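Local coordinates for protein arabinan-endo 1,5-alpha-l-arabinase (PDB 1UV4) that cleaves internal alpha-1,5-L-arabinofuranosyl linkages of linear arabinan and sugar beet arabinan, helping to break down plant cell walls, at residues A147-L157 against G181-L189. Residues are numbered along the deposited sequence; the frame is centred on the assembly and turned at random.
With EDO (1,2-ethanediol), chain F.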
ATOM      1  N   ALA A 147       0.514  -2.341   8.840  1.00 14.13           N
ATOM      2  CA  ALA A 147      -0.472  -3.260   8.240  1.00 13.24           C
ATOM      3  C   ALA A 147       0.113  -3.822   6.946  1.00 13.97           C
ATOM      4  O   ALA A 147       0.984  -3.240   6.308  1.00 14.36           O
ATOM      5  CB  ALA A 147      -1.750  -2.561   7.992  1.00 14.30           C
ATOM      6  N   PHE A 148      -0.337  -5.010   6.583  1.00 14.19           N
ATOM      7  CA  PHE A 148       0.089  -5.635   5.334  1.00 13.84           C
ATOM      8  C   PHE A 148      -0.838  -6.772   4.975  1.00 13.42           C
ATOM      9  O   PHE A 148      -1.700  -7.166   5.708  1.00 14.22           O
ATOM     10  CB  PHE A 148       1.544  -6.125   5.414  1.00 13.35           C
ATOM     11  CG  PHE A 148       1.748  -7.287   6.362  1.00 13.98           C
ATOM     12  CD1 PHE A 148       2.045  -7.053   7.693  1.00 14.28           C
ATOM     13  CD2 PHE A 148       1.589  -8.591   5.935  1.00 14.31           C
ATOM     14  CE1 PHE A 148       2.220  -8.082   8.547  1.00 15.94           C
ATOM     15  CE2 PHE A 148       1.757  -9.651   6.813  1.00 14.67           C
ATOM     16  CZ  PHE A 148       2.079  -9.389   8.125  1.00 14.55           C
ATOM     17  N   GLY A 149      -0.660  -7.272   3.774  1.00 14.55           N
ATOM     18  CA  GLY A 149      -1.298  -8.503   3.314  1.00 13.93           C
ATOM     19  C   GLY A 149      -1.860  -8.479   1.911  1.00 13.31           C
ATOM     20  O   GLY A 149      -2.103  -7.443   1.308  1.00 14.16           O
ATOM     21  N   SER A 150      -2.114  -9.682   1.410  1.00 13.00           N
ATOM     22  CA  SER A 150      -2.674  -9.953   0.103  1.00 13.68           C
ATOM     23  C   SER A 150      -3.052 -11.420   0.037  1.00 12.71           C
ATOM     24  O   SER A 150      -2.183 -12.294   0.154  1.00 14.47           O
ATOM     25  CB  SER A 150      -1.644  -9.663  -0.962  1.00 12.02           C
ATOM     26  OG  SER A 150      -2.144  -9.927  -2.262  1.00 13.52           O
ATOM     27  N   PHE A 151      -4.329 -11.682  -0.168  1.00 12.61           N
ATOM     28  CA  PHE A 151      -4.858 -13.044  -0.357  1.00 12.94           C
ATOM     29  C   PHE A 151      -4.640 -13.902   0.883  1.00 12.30           C
ATOM     30  O   PHE A 151      -4.345 -13.381   1.967  1.00 13.35           O
ATOM     31  CB  PHE A 151      -4.354 -13.670  -1.685  1.00 11.70           C
ATOM     32  CG  PHE A 151      -5.134 -13.232  -2.876  1.00 12.57           C
ATOM     33  CD1 PHE A 151      -4.897 -12.013  -3.477  1.00 14.80           C
ATOM     34  CD2 PHE A 151      -6.199 -13.998  -3.336  1.00 12.44           C
ATOM     35  CE1 PHE A 151      -5.639 -11.624  -4.583  1.00 14.87           C
ATOM     36  CE2 PHE A 151      -6.948 -13.606  -4.458  1.00 14.56           C
ATOM     37  CZ  PHE A 151      -6.667 -12.414  -5.065  1.00 15.19           C
ATOM     38  N   TRP A 152      -4.912 -15.189   0.767  1.00 12.65           N
ATOM     39  CA  TRP A 152      -4.926 -16.083   1.928  1.00 12.17           C
ATOM     40  C   TRP A 152      -5.871 -15.512   2.994  1.00 12.20           C
ATOM     41  O   TRP A 152      -6.985 -15.161   2.597  1.00 12.21           O
ATOM     42  CB  TRP A 152      -3.531 -16.433   2.385  1.00 13.99           C
ATOM     43  CG  TRP A 152      -2.771 -17.285   1.383  1.00 12.62           C
ATOM     44  CD1 TRP A 152      -2.731 -18.655   1.324  1.00 14.26           C
ATOM     45  CD2 TRP A 152      -2.000 -16.825   0.261  1.00 12.55           C
ATOM     46  NE1 TRP A 152      -1.964 -19.071   0.248  1.00 11.77           N
ATOM     47  CE2 TRP A 152      -1.481 -17.956  -0.386  1.00 12.51           C
ATOM     48  CE3 TRP A 152      -1.645 -15.557  -0.234  1.00 11.43           C
ATOM     49  CZ2 TRP A 152      -0.666 -17.878  -1.526  1.00 11.32           C
ATOM     50  CZ3 TRP A 152      -0.861 -15.488  -1.368  1.00 14.13           C
ATOM     51  CH2 TRP A 152      -0.369 -16.622  -1.995  1.00 12.77           C
ATOM     52  N   SER A 153      -5.477 -15.432   4.268  1.00 12.42           N
ATOM     53  CA  SER A 153      -6.425 -14.999   5.319  1.00 12.40           C
ATOM     54  C   SER A 153      -6.464 -13.464   5.428  1.00 13.08           C
ATOM     55  O   SER A 153      -7.143 -12.951   6.334  1.00 12.95           O
ATOM     56  CB  SER A 153      -6.104 -15.647   6.674  1.00 11.97           C
ATOM     57  OG  SER A 153      -4.944 -15.132   7.270  1.00 12.71           O
ATOM     58  N   GLY A 154      -5.789 -12.739   4.507  1.00 13.25           N
ATOM     59  CA  GLY A 154      -6.007 -11.304   4.371  1.00 14.11           C
ATOM     60  C   GLY A 154      -5.022 -10.367   5.032  1.00 13.47           C
ATOM     61  O   GLY A 154      -3.838 -10.588   5.080  1.00 13.27           O
ATOM     62  N   ILE A 155      -5.574  -9.301   5.599  1.00 13.44           N
ATOM     63  CA  ILE A 155      -4.825  -8.178   6.142  1.00 13.33           C
ATOM     64  C   ILE A 155      -4.494  -8.339   7.610  1.00 12.78           C
ATOM     65  O   ILE A 155      -5.346  -8.671   8.435  1.00 13.96           O
ATOM     66  CB  ILE A 155      -5.623  -6.899   5.933  1.00 12.80           C
ATOM     67  CG1 ILE A 155      -6.069  -6.815   4.455  1.00 14.40           C
ATOM     68  CG2 ILE A 155      -4.809  -5.653   6.325  1.00 15.01           C
ATOM     69  CD1 ILE A 155      -5.031  -6.843   3.430  1.00 16.30           C
ATOM     70  N   LYS A 156      -3.188  -8.150   7.873  1.00 12.57           N
ATOM     71  CA  LYS A 156      -2.609  -8.298   9.201  1.00 12.48           C
ATOM     72  C   LYS A 156      -2.084  -6.952   9.685  1.00 13.27           C
ATOM     73  O   LYS A 156      -1.846  -6.057   8.897  1.00 13.43           O
ATOM     74  CB  LYS A 156      -1.488  -9.300   9.173  1.00 14.52           C
ATOM     75  CG  LYS A 156      -1.842 -10.679   8.573  1.00 14.22           C
ATOM     76  CD  LYS A 156      -3.017 -11.352   9.249  1.00 14.00           C
ATOM     77  CE  LYS A 156      -3.433 -12.600   8.550  1.00 12.35           C
ATOM     78  NZ  LYS A 156      -4.552 -13.264   9.277  1.00 14.36           N
ATOM     79  N   LEU A 157      -1.859  -6.890  10.989  1.00 13.03           N
ATOM     80  CA  LEU A 157      -1.438  -5.679  11.692  1.00 13.11           C
ATOM     81  C   LEU A 157      -0.508  -6.024  12.861  1.00 13.49           C
ATOM     82  O   LEU A 157      -0.793  -6.916  13.613  1.00 14.20           O
ATOM     83  CB  LEU A 157      -2.656  -4.933  12.197  1.00 14.36           C
ATOM     84  CG  LEU A 157      -2.430  -3.674  13.012  1.00 14.00           C
ATOM     85  CD1 LEU A 157      -1.968  -2.551  12.139  1.00 15.50           C
ATOM     86  CD2 LEU A 157      -3.708  -3.307  13.800  1.00 16.04           C
ATOM     87  N   GLY A 181     -12.454 -16.019  -1.689  1.00 14.39           N
ATOM     88  CA  GLY A 181     -11.122 -16.448  -2.009  1.00 14.29           C
ATOM     89  C   GLY A 181      -9.995 -15.677  -1.394  1.00 12.34           C
ATOM     90  O   GLY A 181      -8.840 -15.800  -1.834  1.00 13.55           O
ATOM     91  N   GLY A 182     -10.288 -14.880  -0.361  1.00 10.02           N
ATOM     92  CA  GLY A 182      -9.298 -14.005   0.235  1.00  9.56           C
ATOM     93  C   GLY A 182      -8.859 -12.900  -0.689  1.00 10.76           C
ATOM     94  O   GLY A 182      -7.797 -12.341  -0.518  1.00 11.08           O
ATOM     95  N   ALA A 183      -9.710 -12.503  -1.635  1.00 10.01           N
ATOM     96  CA  ALA A 183      -9.293 -11.578  -2.665  1.00 10.50           C
ATOM     97  C   ALA A 183      -9.336 -10.133  -2.204  1.00 10.77           C
ATOM     98  O   ALA A 183     -10.189  -9.330  -2.607  1.00 11.30           O
ATOM     99  CB  ALA A 183     -10.105 -11.799  -3.924  1.00 11.06           C
ATOM    100  N   LEU A 184      -8.403  -9.797  -1.329  1.00 11.36           N
ATOM    101  CA  LEU A 184      -8.183  -8.429  -0.906  1.00 11.64           C
ATOM    102  C   LEU A 184      -6.692  -8.209  -0.608  1.00 11.16           C
ATOM    103  O   LEU A 184      -5.959  -9.177  -0.392  1.00 10.68           O
ATOM    104  CB  LEU A 184      -9.031  -8.052   0.304  1.00 11.21           C
ATOM    105  CG  LEU A 184      -8.545  -8.513   1.684  1.00 11.54           C
ATOM    106  CD1 LEU A 184      -9.440  -7.900   2.761  1.00 12.94           C
ATOM    107  CD2 LEU A 184      -8.530  -9.970   1.770  1.00 13.77           C
ATOM    108  N   GLU A 185      -6.271  -6.954  -0.685  1.00 11.89           N
ATOM    109  CA  GLU A 185      -4.864  -6.583  -0.570  1.00 12.39           C
ATOM    110  C   GLU A 185      -4.711  -5.121  -0.225  1.00 11.95           C
ATOM    111  O   GLU A 185      -5.662  -4.375  -0.175  1.00 12.21           O
ATOM    112  CB  GLU A 185      -4.136  -6.867  -1.900  1.00 12.14           C
ATOM    113  CG  GLU A 185      -4.607  -5.994  -3.062  1.00 13.59           C
ATOM    114  CD  GLU A 185      -3.686  -5.969  -4.293  1.00 19.40           C
ATOM    115  OE1 GLU A 185      -3.750  -6.923  -5.072  1.00 15.89           O
ATOM    116  OE2 GLU A 185      -2.939  -4.971  -4.558  1.00 18.92           O
ATOM    117  N   ALA A 186      -3.472  -4.731  -0.000  1.00 12.64           N
ATOM    118  CA  ALA A 186      -3.095  -3.304  -0.133  1.00 13.35           C
ATOM    119  C   ALA A 186      -3.806  -2.443   0.890  1.00 12.71           C
ATOM    120  O   ALA A 186      -4.444  -1.477   0.568  1.00 13.81           O
ATOM    121  CB  ALA A 186      -3.346  -2.806  -1.549  1.00 14.94           C
ATOM    122  N   PRO A 187      -3.585  -2.711   2.153  1.00 12.31           N
ATOM    123  CA  PRO A 187      -4.204  -1.843   3.152  1.00 12.50           C
ATOM    124  C   PRO A 187      -3.627  -0.423   3.194  1.00 11.44           C
ATOM    125  O   PRO A 187      -2.478  -0.173   2.914  1.00 11.87           O
ATOM    126  CB  PRO A 187      -3.896  -2.567   4.454  1.00 13.46           C
ATOM    127  CG  PRO A 187      -2.583  -3.215   4.194  1.00 13.06           C
ATOM    128  CD  PRO A 187      -2.725  -3.738   2.764  1.00 13.32           C
ATOM    129  N   THR A 188      -4.519   0.493   3.608  1.00 11.63           N
ATOM    130  CA  THR A 188      -4.132   1.824   4.053  1.00 12.73           C
ATOM    131  C   THR A 188      -4.965   2.157   5.283  1.00 11.56           C
ATOM    132  O   THR A 188      -6.100   1.785   5.368  1.00 13.02           O
ATOM    133  CB  THR A 188      -4.275   2.890   2.904  1.00 14.88           C
ATOM    134  OG1 THR A 188      -3.719   4.146   3.353  1.00 14.58           O
ATOM    135  CG2 THR A 188      -5.688   3.181   2.543  1.00 17.67           C
ATOM    136  N   LEU A 189      -4.344   2.779   6.275  1.00 13.76           N
ATOM    137  CA  LEU A 189      -4.941   2.938   7.588  1.00 12.73           C
ATOM    138  C   LEU A 189      -4.572   4.279   8.147  1.00 13.77           C
ATOM    139  O   LEU A 189      -3.397   4.625   8.143  1.00 14.69           O
ATOM    140  CB  LEU A 189      -4.417   1.789   8.481  1.00 15.54           C
ATOM    141  CG  LEU A 189      -5.138   1.195   9.710  1.00 17.68           C
ATOM    142  CD1 LEU A 189      -6.572   1.540   9.793  0.50 19.19           C
ATOM    143  CD2 LEU A 189      -4.919  -0.316   9.929  0.50 18.68           C
TER
HETATM  144  C1  EDO F1296      -3.238 -13.533  13.862  1.00 34.14           C
HETATM  145  O1  EDO F1296      -4.484 -12.896  14.060  1.00 31.82           O
HETATM  146  C2  EDO F1296      -2.714 -13.189  12.491  1.00 36.61           C
HETATM  147  O2  EDO F1296      -2.893 -14.294  11.640  1.00 32.44           O
HETATM  148  O   HOH W   1      -1.452  -8.389  -4.385  1.00 33.86           O
HETATM  149  O   HOH W   2      -6.417 -16.907  -0.921  1.00 21.41           O
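Phe151 sets one ring face over Ala183 CA, and tracing its side chain outward shows how a loop can be fitted to the edge of a neighbouring sheet. CB and CG pass close to Gly182 O, which sits above the ring plane near its rim. Further out, CD2 comes 3.5 Å from Gly181 O, CE2 lies against Ala183 CA, and CZ, the tip, touches Ala183 CB at 3.7 Å; on the other side of the ring CD1 and CE1 meet the same Gly182 O and Ala183 CA more loosely. Ala183 CA completes a CH-pi contact over the same face, 3.8 Å from the ring centroid. With CG anti to the carbonyl carbon (chi1 -82°), the ring is laid against the inverse gamma turn centred on Ala183 while its own backbone stays bonded to the strand: Phe151 N donates to Leu184 O over 3.0 Å with an N-H...O angle of 169°. A single bridge, Ser150 to Glu185, is flanked by that bond and a weak one from Ala186 N to Gly149 O.

The enzyme is a five-bladed beta-propeller of glycoside hydrolase family 43, and here the loop joining strands 144-148 and 155-160 of one blade meets the innermost strand, 184-192, of the next. Glu185, the inferred proton donor, stands on that strand close to Asp133, and Ser150, Phe151 and Trp152 probably help bind arabinan. A water bonded to Ser150 OG also makes a weak 2.8 Å bond to Glu185 OE1, linking the two segments at the catalytic pocket.

Deeper between the blades the contact turns apolar. Ile155 divides its branches: CG1 meets Leu184 CD1 at 3.9 Å, whereas CG2, anti to the backbone N, crosses onto Pro187 CB at 3.7 Å. Ala147 CB packs against Pro187 CG.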